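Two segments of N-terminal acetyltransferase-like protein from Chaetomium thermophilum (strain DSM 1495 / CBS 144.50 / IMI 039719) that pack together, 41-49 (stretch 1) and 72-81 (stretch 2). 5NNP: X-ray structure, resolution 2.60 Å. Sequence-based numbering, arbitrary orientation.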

ATOM      1  N   PRO A  41      26.573  45.270   7.320  1.00 97.17           N
ATOM      2  CA  PRO A  41      25.727  44.424   8.175  1.00 91.22           C
ATOM      3  C   PRO A  41      24.301  44.220   7.656  1.00 91.71           C
ATOM      4  O   PRO A  41      23.641  43.276   8.083  1.00 90.58           O
ATOM      5  N   LYS A  42      23.830  45.081   6.760  1.00 93.32           N
ATOM      6  CA  LYS A  42      22.543  44.849   6.113  1.00 90.66           C
ATOM      7  C   LYS A  42      22.733  44.375   4.675  1.00 90.68           C
ATOM      8  O   LYS A  42      22.111  44.900   3.747  1.00 94.42           O
ATOM      9  N   HIS A  43      23.599  43.385   4.488  1.00 83.30           N
ATOM     10  CA  HIS A  43      23.700  42.734   3.192  1.00 69.79           C
ATOM     11  C   HIS A  43      22.875  41.457   3.216  1.00 55.86           C
ATOM     12  O   HIS A  43      23.311  40.433   3.739  1.00 53.52           O
ATOM     13  N   GLY A  44      21.680  41.538   2.642  1.00 55.18           N
ATOM     14  CA  GLY A  44      20.730  40.438   2.632  1.00 54.28           C
ATOM     15  C   GLY A  44      21.221  39.110   2.083  1.00 61.62           C
ATOM     16  O   GLY A  44      21.017  38.070   2.704  1.00 65.90           O
ATOM     17  N   ASP A  45      21.858  39.135   0.916  1.00 63.96           N
ATOM     18  CA  ASP A  45      22.313  37.900   0.289  1.00 62.28           C
ATOM     19  C   ASP A  45      23.243  37.130   1.212  1.00 61.22           C
ATOM     20  O   ASP A  45      23.174  35.905   1.286  1.00 65.42           O
ATOM     21  N   THR A  46      24.094  37.853   1.934  1.00 55.76           N
ATOM     22  CA  THR A  46      25.021  37.221   2.858  1.00 53.58           C
ATOM     23  C   THR A  46      24.303  36.662   4.094  1.00 60.92           C
ATOM     24  O   THR A  46      24.637  35.579   4.576  1.00 53.81           O
ATOM     25  N   MET A  47      23.313  37.392   4.601  1.00 52.87           N
ATOM     26  CA  MET A  47      22.589  36.939   5.778  1.00 52.96           C
ATOM     27  C   MET A  47      21.887  35.617   5.485  1.00 60.88           C
ATOM     28  O   MET A  47      21.887  34.711   6.323  1.00 65.44           O
ATOM     29  N   SER A  48      21.297  35.521   4.291  1.00 58.46           N
ATOM     30  CA  SER A  48      20.634  34.298   3.832  1.00 59.93           C
ATOM     31  C   SER A  48      21.602  33.124   3.729  1.00 57.54           C
ATOM     32  O   SER A  48      21.267  32.010   4.120  1.00 62.22           O
ATOM     33  N   MET A  49      22.789  33.376   3.185  1.00 54.42           N
ATOM     34  CA  MET A  49      23.810  32.339   3.059  1.00 58.72           C
ATOM     35  C   MET A  49      24.257  31.841   4.420  1.00 68.30           C
ATOM     36  O   MET A  49      24.612  30.677   4.583  1.00 79.56           O
ATOM     37  N   THR A  72      13.514  40.623   4.605  1.00 38.64           N
ATOM     38  CA  THR A  72      12.945  41.917   4.947  1.00 49.17           C
ATOM     39  C   THR A  72      13.841  43.024   4.391  1.00 55.46           C
ATOM     40  O   THR A  72      13.374  43.993   3.802  1.00 56.79           O
ATOM     41  N   ILE A  73      15.140  42.864   4.589  1.00 54.40           N
ATOM     42  CA  ILE A  73      16.103  43.864   4.172  1.00 50.23           C
ATOM     43  C   ILE A  73      16.137  44.002   2.664  1.00 50.35           C
ATOM     44  O   ILE A  73      16.183  45.116   2.137  1.00 53.98           O
ATOM     45  N   ASP A  74      16.115  42.865   1.978  1.00 45.23           N
ATOM     46  CA  ASP A  74      16.179  42.838   0.525  1.00 44.75           C
ATOM     47  C   ASP A  74      15.050  41.981  -0.032  1.00 47.59           C
ATOM     48  O   ASP A  74      15.243  40.795  -0.334  1.00 55.23           O
ATOM     49  N   MET A  75      13.875  42.589  -0.175  1.00 46.27           N
ATOM     50  CA  MET A  75      12.664  41.833  -0.491  1.00 51.85           C
ATOM     51  C   MET A  75      12.625  41.421  -1.957  1.00 52.24           C
ATOM     52  O   MET A  75      11.853  40.541  -2.337  1.00 54.29           O
ATOM     53  N   LYS A  76      13.471  42.051  -2.767  1.00 44.81           N
ATOM     54  CA  LYS A  76      13.517  41.767  -4.194  1.00 49.11           C
ATOM     55  C   LYS A  76      14.715  40.869  -4.586  1.00 48.90           C
ATOM     56  O   LYS A  76      15.023  40.720  -5.769  1.00 52.03           O
ATOM     57  N   SER A  77      15.380  40.269  -3.597  1.00 44.98           N
ATOM     58  CA  SER A  77      16.471  39.320  -3.862  1.00 37.53           C
ATOM     59  C   SER A  77      15.968  37.893  -4.011  1.00 39.03           C
ATOM     60  O   SER A  77      15.274  37.382  -3.126  1.00 41.73           O
ATOM     61  N   TYR A  78      16.327  37.239  -5.113  1.00 37.44           N
ATOM     62  CA  TYR A  78      15.825  35.886  -5.375  1.00 43.39           C
ATOM     63  C   TYR A  78      16.569  34.864  -4.517  1.00 43.89           C
ATOM     64  O   TYR A  78      16.063  33.777  -4.247  1.00 41.90           O
ATOM     65  N   ILE A  79      17.776  35.219  -4.093  1.00 45.32           N
ATOM     66  CA  ILE A  79      18.532  34.376  -3.180  1.00 42.76           C
ATOM     67  C   ILE A  79      17.861  34.295  -1.812  1.00 42.48           C
ATOM     68  O   ILE A  79      17.667  33.198  -1.281  1.00 39.56           O
ATOM     69  N   CYS A  80      17.487  35.444  -1.252  1.00 37.73           N
ATOM     70  CA  CYS A  80      16.825  35.447   0.046  1.00 42.00           C
ATOM     71  C   CYS A  80      15.539  34.591   0.031  1.00 45.89           C
ATOM     72  O   CYS A  80      15.287  33.808   0.952  1.00 45.74           O
ATOM     73  N   TRP A  81      14.746  34.715  -1.028  1.00 39.56           N
ATOM     74  CA  TRP A  81      13.510  33.950  -1.114  1.00 34.77           C
ATOM     75  C   TRP A  81      13.784  32.457  -1.351  1.00 43.15           C
ATOM     76  O   TRP A  81      13.150  31.598  -0.738  1.00 39.58           O
TER

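Stretch 1 enters a helix at Gly 44, and its inner side meets the end of one helix, a turn and the start of another in stretch 2. Pro 41 makes no contact. Lys 42 (chi1 m, the rest t) starts sideways, is exposed and is poorly ordered. Its CG is 4.0 Å from Ile 73 CD1, so the aliphatic part of the chain does the packing. Its backbone O is 3.6 Å from Ile 73 CG2. His 43 (chi1 t) points away and caps its own helix: Thr 46 N donates to His 43 ND1 at 3.3 Å.

Gly 44 allows close approach. Its CA is 5.6 Å from Asp 74 CA, and an ideal CB would sit a tight 3.0 Å from Asp 74 CB. Gly 44 O is 3.7 Å from Cys 80 SG.

Asp 45 (chi1 m) starts sideways, but its carboxylate reaches stretch 2. Ser 77 OG (chi1 t) donates a hydrogen bond to Asp 45 OD1 at 2.9 Å. The same OG caps the second helix, accepting weak bonds from Ile 79 N and Cys 80 N. Asp 45 OD2 is 3.4 Å from Ile 79 CD1 (chi1 m, chi2 t). Asp 45 OD1 also lies 3.9 Å from Asp 74 OD2, a close pair of like charges.

Thr 46 points away. Met 47 (m, t, p) points in and is buried; its SD is 3.4 Å from Ile 73 CD1. Ile 73 (m, t) points toward stretch 1, and its CD1 touches both Lys 42 and Met 47.

Ser 48 (m) also points in. Its OG is 3.2 Å from Cys 80 SG (chi1 m). Water 1 bridges the helices, accepting from Ser 48 OG at 2.8 Å and donating to Cys 80 O at 2.9 Å. Met 49 lies sideways, beyond close contact.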

ATOM      1  CB  PRO A  41      25.717  45.175   9.510  1.00 88.13           C
ATOM      2  CG  PRO A  41      26.009  46.577   9.161  1.00 92.50           C
ATOM      3  CD  PRO A  41      26.938  46.531   7.985  1.00 96.26           C
ATOM      4  CB  LYS A  42      21.671  46.105   6.134  1.00 94.92           C
ATOM      5  CG  LYS A  42      21.029  46.413   7.476  1.00 98.68           C
ATOM      6  CD  LYS A  42      19.745  47.218   7.287  1.00100.90           C
ATOM      7  CE  LYS A  42      18.998  47.400   8.601  1.00103.31           C
ATOM      8  NZ  LYS A  42      17.595  47.855   8.385  1.00102.08           N
ATOM      9  CB  HIS A  43      25.152  42.426   2.823  1.00 67.30           C
ATOM     10  CG  HIS A  43      25.330  42.063   1.383  1.00 62.68           C
ATOM     11  ND1 HIS A  43      25.114  40.791   0.905  1.00 62.08           N
ATOM     12  CD2 HIS A  43      25.672  42.813   0.310  1.00 66.70           C
ATOM     13  CE1 HIS A  43      25.325  40.769  -0.398  1.00 60.92           C
ATOM     14  NE2 HIS A  43      25.668  41.984  -0.783  1.00 66.63           N
ATOM     15  CB  ASP A  45      23.009  38.192  -1.037  1.00 70.20           C
ATOM     16  CG  ASP A  45      22.049  38.670  -2.100  1.00 72.48           C
ATOM     17  OD1 ASP A  45      20.911  39.025  -1.739  1.00 69.84           O
ATOM     18  OD2 ASP A  45      22.433  38.699  -3.289  1.00 71.59           O
ATOM     19  CB  THR A  46      26.125  38.206   3.290  1.00 57.77           C
ATOM     20  OG1 THR A  46      26.880  38.604   2.138  1.00 58.57           O
ATOM     21  CG2 THR A  46      27.068  37.557   4.301  1.00 60.69           C
ATOM     22  CB  MET A  47      21.580  37.990   6.235  1.00 50.52           C
ATOM     23  CG  MET A  47      22.167  39.363   6.466  1.00 55.91           C
ATOM     24  SD  MET A  47      20.889  40.546   6.940  1.00 70.83           S
ATOM     25  CE  MET A  47      20.229  39.753   8.401  1.00 72.51           C
ATOM     26  CB  SER A  48      19.968  34.519   2.468  1.00 61.49           C
ATOM     27  OG  SER A  48      18.980  35.530   2.526  1.00 64.90           O
ATOM     28  CB  MET A  49      25.011  32.859   2.275  1.00 56.90           C
ATOM     29  CG  MET A  49      24.740  33.035   0.799  1.00 54.93           C
ATOM     30  SD  MET A  49      24.111  31.509   0.088  1.00 67.54           S
ATOM     31  CE  MET A  49      25.395  30.362   0.581  1.00 74.70           C
ATOM     32  CB  THR A  72      12.793  42.102   6.475  1.00 56.28           C
ATOM     33  OG1 THR A  72      11.834  41.169   6.986  1.00 62.88           O
ATOM     34  CG2 THR A  72      12.337  43.512   6.801  1.00 45.06           C
ATOM     35  CB  ILE A  73      17.500  43.521   4.683  1.00 49.82           C
ATOM     36  CG1 ILE A  73      17.563  43.809   6.183  1.00 49.04           C
ATOM     37  CG2 ILE A  73      18.546  44.316   3.922  1.00 47.55           C
ATOM     38  CD1 ILE A  73      18.755  43.237   6.868  1.00 49.54           C
ATOM     39  CB  ASP A  74      17.536  42.315   0.056  1.00 44.05           C
ATOM     40  CG  ASP A  74      17.775  42.566  -1.417  1.00 52.05           C
ATOM     41  OD1 ASP A  74      16.812  42.943  -2.124  1.00 54.21           O
ATOM     42  OD2 ASP A  74      18.927  42.387  -1.871  1.00 58.37           O
ATOM     43  CB  MET A  75      11.412  42.643  -0.141  1.00 48.66           C
ATOM     44  CG  MET A  75      11.420  43.226   1.267  1.00 52.31           C
ATOM     45  SD  MET A  75      10.018  44.333   1.580  1.00 65.93           S
ATOM     46  CE  MET A  75       8.667  43.195   1.246  1.00 34.66           C
ATOM     47  CB  LYS A  76      13.550  43.085  -4.987  1.00 50.11           C
ATOM     48  CG  LYS A  76      12.279  43.930  -4.845  1.00 52.35           C
ATOM     49  CD  LYS A  76      12.371  45.255  -5.623  1.00 62.95           C
ATOM     50  CE  LYS A  76      11.028  46.006  -5.648  1.00 66.34           C
ATOM     51  NZ  LYS A  76      11.090  47.336  -6.330  1.00 65.99           N
ATOM     52  CB  SER A  77      17.504  39.369  -2.745  1.00 40.01           C
ATOM     53  OG  SER A  77      18.383  38.259  -2.815  1.00 44.32           O
ATOM     54  CB  TYR A  78      15.937  35.524  -6.876  1.00 45.17           C
ATOM     55  CG  TYR A  78      17.295  35.032  -7.310  1.00 38.45           C
ATOM     56  CD1 TYR A  78      17.642  33.696  -7.181  1.00 48.34           C
ATOM     57  CD2 TYR A  78      18.233  35.902  -7.842  1.00 41.01           C
ATOM     58  CE1 TYR A  78      18.882  33.239  -7.570  1.00 42.26           C
ATOM     59  CE2 TYR A  78      19.484  35.454  -8.231  1.00 44.11           C
ATOM     60  CZ  TYR A  78      19.799  34.120  -8.090  1.00 47.63           C
ATOM     61  OH  TYR A  78      21.036  33.655  -8.476  1.00 57.23           O
ATOM     62  CB  ILE A  79      19.969  34.881  -3.024  1.00 42.68           C
ATOM     63  CG1 ILE A  79      20.732  34.657  -4.333  1.00 48.39           C
ATOM     64  CG2 ILE A  79      20.665  34.188  -1.868  1.00 42.16           C
ATOM     65  CD1 ILE A  79      22.031  35.475  -4.445  1.00 46.34           C
ATOM     66  CB  CYS A  80      16.518  36.875   0.486  1.00 36.57           C
ATOM     67  SG  CYS A  80      17.986  37.953   0.609  1.00 47.24           S
ATOM     68  CB  TRP A  81      12.604  34.535  -2.202  1.00 29.75           C
ATOM     69  CG  TRP A  81      11.995  35.847  -1.757  1.00 31.94           C
ATOM     70  CD1 TRP A  81      12.377  37.105  -2.139  1.00 30.09           C
ATOM     71  CD2 TRP A  81      10.931  36.022  -0.813  1.00 30.45           C
ATOM     72  NE1 TRP A  81      11.609  38.050  -1.502  1.00 28.75           N
ATOM     73  CE2 TRP A  81      10.713  37.416  -0.682  1.00 31.06           C
ATOM     74  CE3 TRP A  81      10.140  35.140  -0.065  1.00 33.86           C
ATOM     75  CZ2 TRP A  81       9.736  37.952   0.164  1.00 27.65           C
ATOM     76  CZ3 TRP A  81       9.154  35.681   0.786  1.00 39.57           C
ATOM     77  CH2 TRP A  81       8.971  37.077   0.889  1.00 36.14           C
TER
HETATM   78  O   HOH W   1      16.531  34.458   3.469  1.00 41.05           O